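Local structure of probable glutathione reductase (Sinorhizobium meliloti, 4DNA) at residues 324-327 against 328-332; 378-381 against 382-385. The protein probably catalyses the NADPH-dependent reduction of glutathione disulfide to glutathione, as an FAD-containing homodimer. All coordinates share one frame; numbering follows the deposited sequence.

Interaction 1. Residues 324-327 against 328-332; sequences FIET and EYKNN
Glu328 packs alongside the ring of Phe324 one turn earlier, on the last turn of helix 314-329. Its CB sits 3.5 Å from Phe324 CE1. CG, anti to the backbone N, stays near CE1 and also lies 3.8 Å above the Tyr329 ring plane, over its centre. The chain then turns about the CB-CG bond, and the carboxylate runs the same way as the Phe324 ring, their planes 17° apart. There OE1 is hydrogen-bonded to Tyr302 OH and OE2 forms a salt bridge with Arg136 NE. Phe324 and Tyr329 meet obliquely, ring planes at 70°, with Phe324 CZ 4.0 Å from Tyr329 CE2; Ile325 CG1 approaches Tyr329 CD2. Helix 15-25, through Leu23 and Ala24, and Leu8 of strand 6-11 pack on this apolar side, tying the helix end to the FAD-binding fold.

The backbone widens as the helix closes. Glu328 N bonds to Phe324 O in the regular i to i+4 way, at 2.8 Å. Tyr329 N to Ile325 O and Lys330 N to Glu326 O follow, while a weak bond from Lys330 N to Ile325 O adds a pi-type turn. Beyond it, Asn332 folds back: its ND2 donates to Glu326 OE2 over 3.1 Å, reaching the anti side of the carboxylate from 26° out of its plane. Bent at chi2, Glu326 also brings OE2 to 3.8 Å from Lys330 CB.

The chemistry is thus divided: aromatic and aliphatic groups face helix 15-25 and strand 6-11, and a carboxylate-amide bond links the last turn to the loop. Glu328 serves both kinds of contact, its CB and CG lying against Phe324 and Tyr329 while two partners, Arg136 and Tyr302, hold its carboxylate and probably limit its rotation.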
ATOM      1  N   PHE A 324     -29.242  -8.716   4.796  1.00 76.39           N
ATOM      2  CA  PHE A 324     -30.282  -9.623   5.249  1.00 76.53           C
ATOM      3  C   PHE A 324     -30.823  -9.242   6.645  1.00 79.04           C
ATOM      4  O   PHE A 324     -32.032  -9.079   6.810  1.00 80.26           O
ATOM      5  CB  PHE A 324     -29.827 -11.086   5.240  1.00 75.43           C
ATOM      6  CG  PHE A 324     -30.632 -11.953   6.167  1.00 78.01           C
ATOM      7  CD1 PHE A 324     -31.947 -12.276   5.871  1.00 78.65           C
ATOM      8  CD2 PHE A 324     -30.096 -12.389   7.375  1.00 78.80           C
ATOM      9  CE1 PHE A 324     -32.700 -13.040   6.739  1.00 79.08           C
ATOM     10  CE2 PHE A 324     -30.850 -13.158   8.252  1.00 78.55           C
ATOM     11  CZ  PHE A 324     -32.152 -13.485   7.931  1.00 79.16           C
ATOM     12  N   ILE A 325     -29.946  -9.124   7.645  1.00 78.25           N
ATOM     13  CA  ILE A 325     -30.377  -8.745   8.989  1.00 79.74           C
ATOM     14  C   ILE A 325     -31.240  -7.484   8.939  1.00 81.17           C
ATOM     15  O   ILE A 325     -32.303  -7.419   9.553  1.00 82.81           O
ATOM     16  CB  ILE A 325     -29.176  -8.584   9.956  1.00 80.77           C
ATOM     17  CG1 ILE A 325     -29.152  -9.735  10.970  1.00 81.03           C
ATOM     18  CG2 ILE A 325     -29.255  -7.272  10.737  1.00 80.86           C
ATOM     19  CD1 ILE A 325     -28.701 -11.068  10.418  1.00 79.01           C
ATOM     20  N   GLU A 326     -30.773  -6.501   8.176  1.00 80.75           N
ATOM     21  CA  GLU A 326     -31.482  -5.248   7.962  1.00 83.69           C
ATOM     22  C   GLU A 326     -32.860  -5.536   7.358  1.00 83.18           C
ATOM     23  O   GLU A 326     -33.871  -5.307   8.019  1.00 85.84           O
ATOM     24  CB  GLU A 326     -30.644  -4.322   7.059  1.00 85.24           C
ATOM     25  CG  GLU A 326     -30.716  -2.831   7.392  1.00 94.74           C
ATOM     26  CD  GLU A 326     -29.983  -2.444   8.670  1.00 92.54           C
ATOM     27  OE1 GLU A 326     -28.986  -3.105   9.023  1.00 84.90           O
ATOM     28  OE2 GLU A 326     -30.402  -1.463   9.322  1.00 97.97           O
ATOM     29  N   THR A 327     -32.887  -6.074   6.130  1.00 82.74           N
ATOM     30  CA  THR A 327     -34.138  -6.399   5.438  1.00 82.47           C
ATOM     31  C   THR A 327     -35.129  -7.133   6.343  1.00 84.57           C
ATOM     32  O   THR A 327     -36.190  -6.609   6.642  1.00 85.84           O
ATOM     33  CB  THR A 327     -33.907  -7.224   4.148  1.00 81.47           C
ATOM     34  OG1 THR A 327     -33.234  -6.426   3.159  1.00 79.25           O
ATOM     35  CG2 THR A 327     -35.237  -7.706   3.578  1.00 83.01           C
ATOM     36  N   GLU A 328     -34.761  -8.327   6.795  1.00 84.11           N
ATOM     37  CA  GLU A 328     -35.666  -9.196   7.537  1.00 84.15           C
ATOM     38  C   GLU A 328     -35.969  -8.715   8.963  1.00 86.89           C
ATOM     39  O   GLU A 328     -37.024  -9.034   9.511  1.00 87.19           O
ATOM     40  CB  GLU A 328     -35.121 -10.627   7.555  1.00 82.70           C
ATOM     41  CG  GLU A 328     -35.882 -11.628   8.423  1.00 85.14           C
ATOM     42  CD  GLU A 328     -37.246 -12.013   7.866  1.00 84.17           C
ATOM     43  OE1 GLU A 328     -37.467 -11.865   6.649  1.00 84.52           O
ATOM     44  OE2 GLU A 328     -38.103 -12.470   8.647  1.00 84.64           O
ATOM     45  N   TYR A 329     -35.075  -7.938   9.565  1.00 87.48           N
ATOM     46  CA  TYR A 329     -35.265  -7.600  10.973  1.00 86.19           C
ATOM     47  C   TYR A 329     -35.443  -6.125  11.318  1.00 91.83           C
ATOM     48  O   TYR A 329     -36.225  -5.808  12.200  1.00 96.23           O
ATOM     49  CB  TYR A 329     -34.168  -8.230  11.826  1.00 82.50           C
ATOM     50  CG  TYR A 329     -34.220  -9.741  11.839  1.00 82.40           C
ATOM     51  CD1 TYR A 329     -35.391 -10.408  12.200  1.00 83.42           C
ATOM     52  CD2 TYR A 329     -33.094 -10.510  11.500  1.00 81.24           C
ATOM     53  CE1 TYR A 329     -35.449 -11.792  12.224  1.00 84.14           C
ATOM     54  CE2 TYR A 329     -33.145 -11.898  11.521  1.00 80.47           C
ATOM     55  CZ  TYR A 329     -34.324 -12.528  11.885  1.00 82.37           C
ATOM     56  OH  TYR A 329     -34.409 -13.894  11.918  1.00 83.18           O
ATOM     57  N   LYS A 330     -34.724  -5.231  10.651  1.00 90.79           N
ATOM     58  CA  LYS A 330     -34.821  -3.796  10.957  1.00 93.88           C
ATOM     59  C   LYS A 330     -35.814  -3.065  10.042  1.00 98.77           C
ATOM     60  O   LYS A 330     -35.779  -1.834   9.925  1.00 99.94           O
ATOM     61  CB  LYS A 330     -33.435  -3.118  10.907  1.00 96.50           C
ATOM     62  CG  LYS A 330     -32.412  -3.578  11.951  1.00 97.04           C
ATOM     63  CD  LYS A 330     -32.938  -3.574  13.394  1.00102.53           C
ATOM     64  CE  LYS A 330     -33.228  -2.175  13.955  1.00 98.89           C
ATOM     65  NZ  LYS A 330     -33.915  -2.201  15.284  1.00 96.27           N
ATOM     66  N   ASN A 331     -36.692  -3.834   9.397  1.00 95.42           N
ATOM     67  CA  ASN A 331     -37.690  -3.307   8.452  1.00100.42           C
ATOM     68  C   ASN A 331     -37.146  -2.237   7.514  1.00100.39           C
ATOM     69  O   ASN A 331     -37.855  -1.318   7.107  1.00103.46           O
ATOM     70  CB  ASN A 331     -38.919  -2.804   9.206  1.00103.58           C
ATOM     71  CG  ASN A 331     -39.520  -3.873  10.091  1.00107.00           C
ATOM     72  OD1 ASN A 331     -39.888  -4.949   9.613  1.00104.49           O
ATOM     73  ND2 ASN A 331     -39.609  -3.591  11.392  1.00109.61           N
ATOM     74  N   ASN A 332     -35.875  -2.396   7.174  1.00 98.44           N
ATOM     75  CA  ASN A 332     -35.116  -1.461   6.373  1.00100.59           C
ATOM     76  C   ASN A 332     -34.708  -2.206   5.087  1.00100.84           C
ATOM     77  O   ASN A 332     -33.620  -2.777   5.012  1.00100.50           O
ATOM     78  CB  ASN A 332     -33.915  -0.998   7.219  1.00 98.80           C
ATOM     79  CG  ASN A 332     -32.913  -0.148   6.455  1.00 99.04           C
ATOM     80  OD1 ASN A 332     -33.114   0.206   5.291  1.00 99.57           O
ATOM     81  ND2 ASN A 332     -31.809   0.180   7.120  1.00 96.85           N
TER

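Interaction 2. Residues 378-381 against 382-385; sequences MKAT and LSGR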
HETATM    1  N   MSE A 378      11.388   1.445  -7.111  1.00 71.30           N
HETATM    2  CA  MSE A 378      12.595   2.034  -6.530  1.00 73.27           C
HETATM    3  C   MSE A 378      13.573   0.992  -6.046  1.00 73.70           C
HETATM    4  O   MSE A 378      14.758   1.089  -6.307  1.00 74.13           O
HETATM    5  CB  MSE A 378      12.280   2.980  -5.377  1.00 73.85           C
HETATM    6  CG  MSE A 378      13.342   4.072  -5.498  1.00 79.14           C
HETATM    7 SE   MSE A 378      13.567   5.124  -3.847  1.00100.83          SE
HETATM    8  CE  MSE A 378      13.025   6.841  -4.658  1.00 81.52           C
ATOM      9  N   LYS A 379      13.071  -0.014  -5.342  1.00 72.54           N
ATOM     10  CA  LYS A 379      13.900  -1.047  -4.756  1.00 71.26           C
ATOM     11  C   LYS A 379      14.685  -1.751  -5.848  1.00 72.06           C
ATOM     12  O   LYS A 379      15.865  -2.049  -5.673  1.00 73.94           O
ATOM     13  CB  LYS A 379      13.021  -2.044  -3.989  1.00 70.06           C
ATOM     14  CG  LYS A 379      13.770  -2.953  -3.031  1.00 68.85           C
ATOM     15  CD  LYS A 379      12.888  -4.068  -2.507  1.00 65.82           C
ATOM     16  CE  LYS A 379      12.091  -3.658  -1.272  1.00 63.66           C
ATOM     17  NZ  LYS A 379      12.106  -4.749  -0.258  1.00 62.01           N
ATOM     18  N   ALA A 380      14.030  -1.992  -6.982  1.00 72.40           N
ATOM     19  CA  ALA A 380      14.636  -2.715  -8.110  1.00 73.82           C
ATOM     20  C   ALA A 380      15.787  -1.949  -8.704  1.00 73.36           C
ATOM     21  O   ALA A 380      16.652  -2.518  -9.351  1.00 74.44           O
ATOM     22  CB  ALA A 380      13.605  -3.025  -9.182  1.00 72.68           C
ATOM     23  N   THR A 381      15.795  -0.649  -8.471  1.00 73.93           N
ATOM     24  CA  THR A 381      16.940   0.157  -8.805  1.00 75.61           C
ATOM     25  C   THR A 381      18.231  -0.442  -8.224  1.00 76.59           C
ATOM     26  O   THR A 381      19.282  -0.362  -8.849  1.00 78.72           O
ATOM     27  CB  THR A 381      16.738   1.610  -8.356  1.00 76.61           C
ATOM     28  OG1 THR A 381      17.495   2.470  -9.206  1.00 80.21           O
ATOM     29  CG2 THR A 381      17.164   1.818  -6.895  1.00 76.56           C
ATOM     30  N   LEU A 382      18.144  -1.060  -7.049  1.00 76.94           N
ATOM     31  CA  LEU A 382      19.321  -1.653  -6.401  1.00 78.57           C
ATOM     32  C   LEU A 382      19.384  -3.185  -6.378  1.00 80.85           C
ATOM     33  O   LEU A 382      20.464  -3.758  -6.539  1.00 82.87           O
ATOM     34  CB  LEU A 382      19.497  -1.101  -4.984  1.00 79.18           C
ATOM     35  CG  LEU A 382      20.680  -0.161  -4.792  1.00 78.31           C
ATOM     36  CD1 LEU A 382      20.469   1.150  -5.531  1.00 79.23           C
ATOM     37  CD2 LEU A 382      20.914   0.081  -3.313  1.00 78.36           C
ATOM     38  N   SER A 383      18.248  -3.847  -6.161  1.00 78.56           N
ATOM     39  CA  SER A 383      18.207  -5.315  -6.164  1.00 79.97           C
ATOM     40  C   SER A 383      18.542  -5.867  -7.547  1.00 80.61           C
ATOM     41  O   SER A 383      19.060  -6.975  -7.668  1.00 81.42           O
ATOM     42  CB  SER A 383      16.842  -5.825  -5.723  1.00 78.29           C
ATOM     43  OG  SER A 383      15.859  -5.443  -6.657  1.00 77.04           O
ATOM     44  N   GLY A 384      18.257  -5.074  -8.577  1.00 79.62           N
ATOM     45  CA  GLY A 384      18.506  -5.450  -9.956  1.00 80.71           C
ATOM     46  C   GLY A 384      17.436  -6.406 -10.429  1.00 80.81           C
ATOM     47  O   GLY A 384      17.634  -7.127 -11.410  1.00 82.76           O
ATOM     48  N   ARG A 385      16.289  -6.374  -9.754  1.00 78.95           N
ATOM     49  CA  ARG A 385      15.314  -7.457  -9.830  1.00 80.00           C
ATOM     50  C   ARG A 385      14.739  -7.778 -11.202  1.00 80.06           C
ATOM     51  O   ARG A 385      14.385  -8.933 -11.439  1.00 81.26           O
ATOM     52  CB  ARG A 385      14.179  -7.286  -8.814  1.00 78.81           C
ATOM     53  CG  ARG A 385      12.988  -8.207  -9.078  1.00 78.21           C
ATOM     54  CD  ARG A 385      12.230  -8.535  -7.808  1.00 78.97           C
ATOM     55  NE  ARG A 385      13.062  -9.320  -6.915  1.00 77.26           N
ATOM     56  CZ  ARG A 385      13.229 -10.633  -7.005  1.00 77.77           C
ATOM     57  NH1 ARG A 385      12.604 -11.327  -7.945  1.00 78.16           N
ATOM     58  NH2 ARG A 385      14.028 -11.250  -6.144  1.00 77.26           N
TER
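Leu382 N and Ser383 N both donate to Lys379 O, closing the single short turn of helix 380-383 in the dimerisation domain. The bond from Ser383 N is 3.0 Å long, nearly straight at 172° and in the carbonyl plane; that from Leu382 N to the same oxygen is 2.8 Å and comes from above the plane. One carbonyl thus satisfies two successive amides. Gly384 N then bonds to Ala380 O over 3.1 Å, as the chain leaves the helix with positive phi (78°).

Thr381 and Leu382 lie side by side, with Thr381 CG2 3.6 Å from Leu382 CD1. The second subunit packs here, its Ala87 on Leu382 and its Arg94 on Thr381; its Glu91 also shares a weak hydrogen bond with Thr381 OG1. Phe70 of the same chain touches Leu382 and Lys379. Arg385 leads away from the turn to salt bridges with Asp66 and Glu62, anchoring the exit of the helix to its own subunit. The Ser383 side chain folds back over the turn: with chi1 at 65°, between the backbone N and carbonyl carbon, its OG lies 3.3 Å from Ala380 CA.

Overall arrangement
Both contacts are short-range helical turns, but they lie on opposite sides of the chain's centre, with their own centres 53 Å apart and nearest atoms about 42 Å apart. Interaction 1 belongs to the FAD-binding part: the Phe324 side chain is about 9 Å from that of Gly16, an FAD-binding residue, and about 11 Å from a bound FAD. Interaction 2 belongs to the dimerisation domain and touches the second subunit. There the selenomethionine side chain of Met378 lies about 5 Å from that of His439, the predicted proton acceptor, and about 8 Å from a different FAD; the FAD that His439 binds is not bound to this chain in the model.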